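Local atomic coordinates of endoglucanase, glycoside hydrolase family 5 protein (Cytophaga hutchinsonii, PDB entry 5IHS), a protein that probably hydrolyses internal beta-1,4-glucosidic bonds of cellulose, as an endoglucanase of glycoside hydrolase family 5 with a TIM-barrel fold. Residues G303-D306 with Y307-T310; R317-L320 with R321-G325. All blocks are in the same frame, centred on the assembly; numbering follows the deposited sequence.

Interaction 1 of 2, residues G303-D306 with Y307-T310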
ATOM      1  N   GLY A 303       7.326   2.728  19.836  1.00 10.15           N
ATOM      2  CA  GLY A 303       8.390   3.228  20.687  1.00 10.23           C
ATOM      3  C   GLY A 303       9.762   2.671  20.388  1.00 11.44           C
ATOM      4  O   GLY A 303      10.657   2.765  21.234  1.00 14.11           O
ATOM      5  N   TRP A 304       9.970   2.127  19.194  1.00 10.59           N
ATOM      6  CA  TRP A 304      11.180   1.377  18.874  1.00 10.62           C
ATOM      7  C   TRP A 304      12.393   2.296  18.818  1.00 10.81           C
ATOM      8  O   TRP A 304      12.425   3.269  18.051  1.00 12.06           O
ATOM      9  CB  TRP A 304      10.986   0.674  17.537  1.00  9.65           C
ATOM     10  CG  TRP A 304       9.708  -0.102  17.469  1.00  9.14           C
ATOM     11  CD1 TRP A 304       9.272  -1.047  18.343  1.00  9.64           C
ATOM     12  CD2 TRP A 304       8.701   0.016  16.467  1.00  8.18           C
ATOM     13  NE1 TRP A 304       8.044  -1.525  17.952  1.00  9.47           N
ATOM     14  CE2 TRP A 304       7.678  -0.894  16.791  1.00  8.63           C
ATOM     15  CE3 TRP A 304       8.572   0.800  15.322  1.00  8.68           C
ATOM     16  CZ2 TRP A 304       6.531  -1.021  16.013  1.00  9.27           C
ATOM     17  CZ3 TRP A 304       7.439   0.670  14.556  1.00  9.64           C
ATOM     18  CH2 TRP A 304       6.443  -0.245  14.895  1.00  9.87           C
ATOM     19  N   ALA A 305      13.393   1.979  19.631  1.00 10.11           N
ATOM     20  CA  ALA A 305      14.630   2.730  19.671  1.00 10.18           C
ATOM     21  C   ALA A 305      15.558   2.212  18.583  1.00 10.38           C
ATOM     22  O   ALA A 305      15.259   1.243  17.882  1.00 10.54           O
ATOM     23  CB  ALA A 305      15.261   2.622  21.058  1.00 10.80           C
ATOM     24  N   ASP A 306      16.706   2.861  18.429  1.00 11.70           N
ATOM     25  CA  ASP A 306      17.607   2.480  17.349  1.00 13.44           C
ATOM     26  C   ASP A 306      17.969   1.004  17.409  1.00 11.83           C
ATOM     27  O   ASP A 306      18.029   0.337  16.369  1.00 11.90           O
ATOM     28  CB  ASP A 306      18.847   3.359  17.378  1.00 18.37           C
ATOM     29  CG  ASP A 306      18.558   4.770  16.904  1.00 24.11           C
ATOM     30  OD1 ASP A 306      17.472   5.001  16.309  1.00 26.20           O
ATOM     31  OD2 ASP A 306      19.424   5.641  17.097  1.00 26.54           O
ATOM     32  N   TYR A 307      18.190   0.469  18.614  1.00 11.28           N
ATOM     33  CA  TYR A 307      18.569  -0.932  18.752  1.00 10.86           C
ATOM     34  C   TYR A 307      17.428  -1.890  18.430  1.00 10.59           C
ATOM     35  O   TYR A 307      17.660  -3.104  18.316  1.00 11.46           O
ATOM     36  CB  TYR A 307      19.071  -1.198  20.175  1.00 11.52           C
ATOM     37  CG  TYR A 307      20.450  -0.654  20.512  1.00 12.08           C
ATOM     38  CD1 TYR A 307      21.268  -0.066  19.552  1.00 13.96           C
ATOM     39  CD2 TYR A 307      20.934  -0.735  21.810  1.00 11.29           C
ATOM     40  CE1 TYR A 307      22.530   0.420  19.877  1.00 14.14           C
ATOM     41  CE2 TYR A 307      22.196  -0.263  22.137  1.00 11.69           C
ATOM     42  CZ  TYR A 307      22.993   0.314  21.164  1.00 12.74           C
ATOM     43  OH  TYR A 307      24.252   0.795  21.471  1.00 14.25           O
ATOM     44  N   ASP A 308      16.210  -1.384  18.288  1.00  9.17           N
ATOM     45  CA  ASP A 308      15.047  -2.183  17.943  1.00  9.35           C
ATOM     46  C   ASP A 308      14.756  -2.216  16.444  1.00  8.71           C
ATOM     47  O   ASP A 308      13.807  -2.898  16.025  1.00  9.34           O
ATOM     48  CB  ASP A 308      13.829  -1.659  18.701  1.00 10.39           C
ATOM     49  CG  ASP A 308      14.073  -1.562  20.199  1.00 11.82           C
ATOM     50  OD1 ASP A 308      14.732  -2.461  20.763  1.00 12.84           O
ATOM     51  OD2 ASP A 308      13.625  -0.571  20.826  1.00 13.48           O
ATOM     52  N   LEU A 309      15.531  -1.494  15.634  1.00  9.19           N
ATOM     53  CA  LEU A 309      15.347  -1.437  14.189  1.00  9.60           C
ATOM     54  C   LEU A 309      16.392  -2.290  13.494  1.00  9.45           C
ATOM     55  O   LEU A 309      17.542  -2.367  13.928  1.00 11.21           O
ATOM     56  CB  LEU A 309      15.485  -0.001  13.674  1.00 10.96           C
ATOM     57  CG  LEU A 309      14.603   1.033  14.361  1.00 13.99           C
ATOM     58  CD1 LEU A 309      14.766   2.373  13.692  1.00 15.38           C
ATOM     59  CD2 LEU A 309      13.160   0.622  14.335  1.00 15.00           C
ATOM     60  N   THR A 310      15.994  -2.905  12.394  1.00  8.88           N
ATOM     61  CA  THR A 310      16.913  -3.651  11.547  1.00  9.06           C
ATOM     62  C   THR A 310      17.588  -2.708  10.562  1.00  8.45           C
ATOM     63  O   THR A 310      17.193  -1.551  10.419  1.00  8.64           O
ATOM     64  CB  THR A 310      16.129  -4.687  10.757  1.00  8.63           C
ATOM     65  OG1 THR A 310      15.260  -3.977   9.866  1.00  8.41           O
ATOM     66  CG2 THR A 310      15.331  -5.622  11.671  1.00  9.45           C
TER
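Asp308 and Ala305 are joined twice, once through a side chain and once through the backbone. OD2 of Asp308 accepts the N-H of Ala305 at 2.8 Å with an N-H...O angle of 155°; the donor reaches the anti side of the oxygen, 28° out of the carboxylate plane. In return, N of Asp308 donates to O of Ala305, also at 2.8 Å. The carboxylate can fold back because CG of Asp308 sits beside its own backbone N, chi1 -53°, with CB already directed at the preceding residues. One residue on, N of Leu309 donates to O of Asp306 at 3.2 Å. These i to i+3 backbone bonds are those of a 3-10 turn, set in the loop that leads from barrel strand 279-284 to helix 311-329. An alanine at Asp308 removes the carboxylate, which would probably leave the N-H of Ala305 without this acceptor and the Trp304-Ala305 link less firmly tied to the turn. Apolar atoms continue the contact inward: CB of Trp304 lies 3.9 Å from CD2 of Leu309 and equally far from CB of Asp308. The indole itself leads away from the turn, its NE1 bound to O of Ser299 and its ring edge-to-face with Trp74, while Leu309 also rests on Ile294 and Trp79.

Interaction 2 of 2, residues R317-L320 with R321-G325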
ATOM      1  N   ARG A 317      13.085   4.170   7.462  1.00  6.46           N
ATOM      2  CA  ARG A 317      12.700   5.225   8.395  1.00  7.30           C
ATOM      3  C   ARG A 317      13.478   6.504   8.129  1.00  7.12           C
ATOM      4  O   ARG A 317      12.915   7.610   8.167  1.00  7.40           O
ATOM      5  CB  ARG A 317      12.910   4.761   9.839  1.00  7.64           C
ATOM      6  CG  ARG A 317      12.605   5.818  10.876  1.00  8.88           C
ATOM      7  CD  ARG A 317      12.795   5.257  12.293  1.00 10.29           C
ATOM      8  NE  ARG A 317      12.707   6.273  13.333  1.00  9.80           N
ATOM      9  CZ  ARG A 317      13.716   7.053  13.723  1.00  9.85           C
ATOM     10  NH1 ARG A 317      14.918   6.963  13.162  1.00 10.88           N
ATOM     11  NH2 ARG A 317      13.508   7.955  14.665  1.00 11.36           N
ATOM     12  N   ASP A 318      14.771   6.386   7.840  1.00  7.42           N
ATOM     13  CA  ASP A 318      15.549   7.583   7.548  1.00  8.35           C
ATOM     14  C   ASP A 318      15.017   8.295   6.305  1.00  8.15           C
ATOM     15  O   ASP A 318      14.937   9.532   6.279  1.00  8.72           O
ATOM     16  CB  ASP A 318      17.022   7.226   7.361  1.00  9.75           C
ATOM     17  CG  ASP A 318      17.752   6.897   8.671  1.00 12.19           C
ATOM     18  OD1 ASP A 318      17.185   7.095   9.772  1.00 13.38           O
ATOM     19  OD2 ASP A 318      18.935   6.460   8.584  1.00 13.98           O
ATOM     20  N   ASP A 319      14.651   7.535   5.262  1.00  7.74           N
ATOM     21  CA  ASP A 319      14.085   8.138   4.052  1.00  8.07           C
ATOM     22  C   ASP A 319      12.755   8.828   4.347  1.00  7.68           C
ATOM     23  O   ASP A 319      12.515   9.948   3.883  1.00  7.81           O
ATOM     24  CB  ASP A 319      13.951   7.071   2.958  1.00  8.36           C
ATOM     25  CG  ASP A 319      13.249   7.578   1.702  1.00  8.93           C
ATOM     26  OD1 ASP A 319      13.934   8.223   0.874  1.00 10.21           O
ATOM     27  OD2 ASP A 319      12.019   7.339   1.541  1.00  9.21           O
ATOM     28  N   LEU A 320      11.882   8.187   5.131  1.00  7.33           N
ATOM     29  CA  LEU A 320      10.613   8.811   5.511  1.00  7.33           C
ATOM     30  C   LEU A 320      10.828  10.114   6.271  1.00  7.32           C
ATOM     31  O   LEU A 320      10.166  11.122   5.996  1.00  7.79           O
ATOM     32  CB  LEU A 320       9.781   7.859   6.369  1.00  7.58           C
ATOM     33  CG  LEU A 320       9.215   6.637   5.647  1.00  7.94           C
ATOM     34  CD1 LEU A 320       8.617   5.666   6.636  1.00  9.50           C
ATOM     35  CD2 LEU A 320       8.189   7.039   4.627  1.00  9.58           C
ATOM     36  N   ARG A 321      11.715  10.101   7.265  1.00  7.63           N
ATOM     37  CA  ARG A 321      11.932  11.297   8.069  1.00  8.10           C
ATOM     38  C   ARG A 321      12.483  12.428   7.211  1.00  8.80           C
ATOM     39  O   ARG A 321      12.075  13.586   7.354  1.00  9.75           O
ATOM     40  CB  ARG A 321      12.856  10.953   9.238  1.00  8.37           C
ATOM     41  CG  ARG A 321      12.132  10.155  10.320  1.00  8.76           C
ATOM     42  CD  ARG A 321      13.052   9.508  11.352  1.00  9.17           C
ATOM     43  NE  ARG A 321      13.821  10.431  12.172  1.00 10.21           N
ATOM     44  CZ  ARG A 321      13.384  10.993  13.292  1.00 10.37           C
ATOM     45  NH1 ARG A 321      12.147  10.790  13.733  1.00 11.43           N
ATOM     46  NH2 ARG A 321      14.197  11.785  13.972  1.00 11.52           N
ATOM     47  N   LEU A 322      13.401  12.108   6.309  1.00  9.21           N
ATOM     48  CA  LEU A 322      14.016  13.105   5.454  1.00 10.01           C
ATOM     49  C   LEU A 322      13.009  13.718   4.494  1.00 10.08           C
ATOM     50  O   LEU A 322      12.994  14.939   4.302  1.00 11.62           O
ATOM     51  CB  LEU A 322      15.127  12.427   4.666  1.00 12.05           C
ATOM     52  CG  LEU A 322      15.825  13.269   3.621  1.00 15.91           C
ATOM     53  CD1 LEU A 322      16.640  14.335   4.313  1.00 17.95           C
ATOM     54  CD2 LEU A 322      16.701  12.394   2.747  1.00 17.75           C
ATOM     55  N   LYS A 323      12.178  12.896   3.865  1.00  9.20           N
ATOM     56  CA  LYS A 323      11.318  13.376   2.793  1.00  9.94           C
ATOM     57  C   LYS A 323       9.959  13.835   3.271  1.00  8.93           C
ATOM     58  O   LYS A 323       9.414  14.802   2.726  1.00 10.30           O
ATOM     59  CB  LYS A 323      11.176  12.295   1.739  1.00 12.12           C
ATOM     60  CG  LYS A 323      12.523  12.056   1.114  1.00 13.66           C
ATOM     61  CD  LYS A 323      12.458  11.100  -0.009  1.00 14.09           C
ATOM     62  CE  LYS A 323      13.803  10.919  -0.661  1.00 13.09           C
ATOM     63  NZ  LYS A 323      13.751   9.664  -1.428  1.00 11.87           N
ATOM     64  N   ASN A 324       9.389  13.160   4.263  1.00  7.40           N
ATOM     65  CA  ASN A 324       8.102  13.594   4.781  1.00  7.60           C
ATOM     66  C   ASN A 324       8.225  14.601   5.918  1.00  8.97           C
ATOM     67  O   ASN A 324       7.258  15.314   6.202  1.00  9.31           O
ATOM     68  CB  ASN A 324       7.287  12.404   5.283  1.00  7.55           C
ATOM     69  CG  ASN A 324       6.726  11.547   4.169  1.00  7.50           C
ATOM     70  OD1 ASN A 324       6.796  11.886   2.973  1.00  8.14           O
ATOM     71  ND2 ASN A 324       6.136  10.434   4.562  1.00  7.52           N
ATOM     72  N   GLY A 325       9.377  14.678   6.581  1.00 10.42           N
ATOM     73  CA  GLY A 325       9.559  15.645   7.641  1.00 11.77           C
ATOM     74  C   GLY A 325       9.137  17.050   7.248  1.00 13.17           C
ATOM     75  O   GLY A 325       8.409  17.728   7.986  1.00 13.64           O
TER
HETATM   76  O   HOH W   1      16.392   9.891  10.735  1.00 17.17           O
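Arg317 sends its chain out extended, CG anti to the backbone N (chi1 177°), whereas Arg321, one turn later, bends at chi3 (64°); the two side chains thereby run alongside each other in the same direction. Their guanidinium planes stack nearly parallel, 12° apart, with centres 4.0 Å from each other. CD of Arg321 lies over the middle of the Arg317 group, 3.5 Å from CZ of Arg317, and NH2 of Arg317 sits toward the rim of the Arg321 face. Placing two like charges so close is probably eased by Asp78, which forms a salt bridge with NE of Arg317 through its carboxylate and takes NH1 of Arg321 on its backbone O. A water accepts from NE of Arg321 at 3.0 Å, in the guanidinium plane, and donates to OD1 of Asp318, whose OD2 pairs with Lys314. Elsewhere round the helix, the extended Lys323 brings NZ to the syn lone pair of Asp319 OD1 in a salt bridge of 2.7 Å. CD2 of Leu320 packs 4.0 Å from ND2 of Asn324. Farther out, NZ of Lys323 also pairs with Asp273, Tyr279 OH is hydrogen-bonded to OD2 of Asp319, and ND2 of Asn324 donates to the backbone O of Lys80. Beneath these side chains, successive i to i+4 backbone bonds, such as N of Asn324 to O of Leu320 at 2.8 Å, mark an alpha-helix, here the last helix of the modelled chain, following the eighth strand of the TIM barrel.

In the fold
Interaction 1 is a surface contact in the loop that leads into helix 311-329, and interaction 2 spans two turns of that helix, partly buried against the barrel. Their centres are 16 Å apart, yet they meet where CD1 of Leu309 packs on CD of Arg317, 3.8 Å away. Between them Thr310, the N-cap, directs OG1 to N of Gly313 and to O of Ser292. The chemistry follows the setting: at the surface a carboxylate secures one backbone N-H within a 3-10 turn, whereas along the helix side chains four residues apart meet as a salt bridge or as stacked guanidinium groups and bind residues of neighbouring elements, among them Asp78, Asp273 and Tyr279.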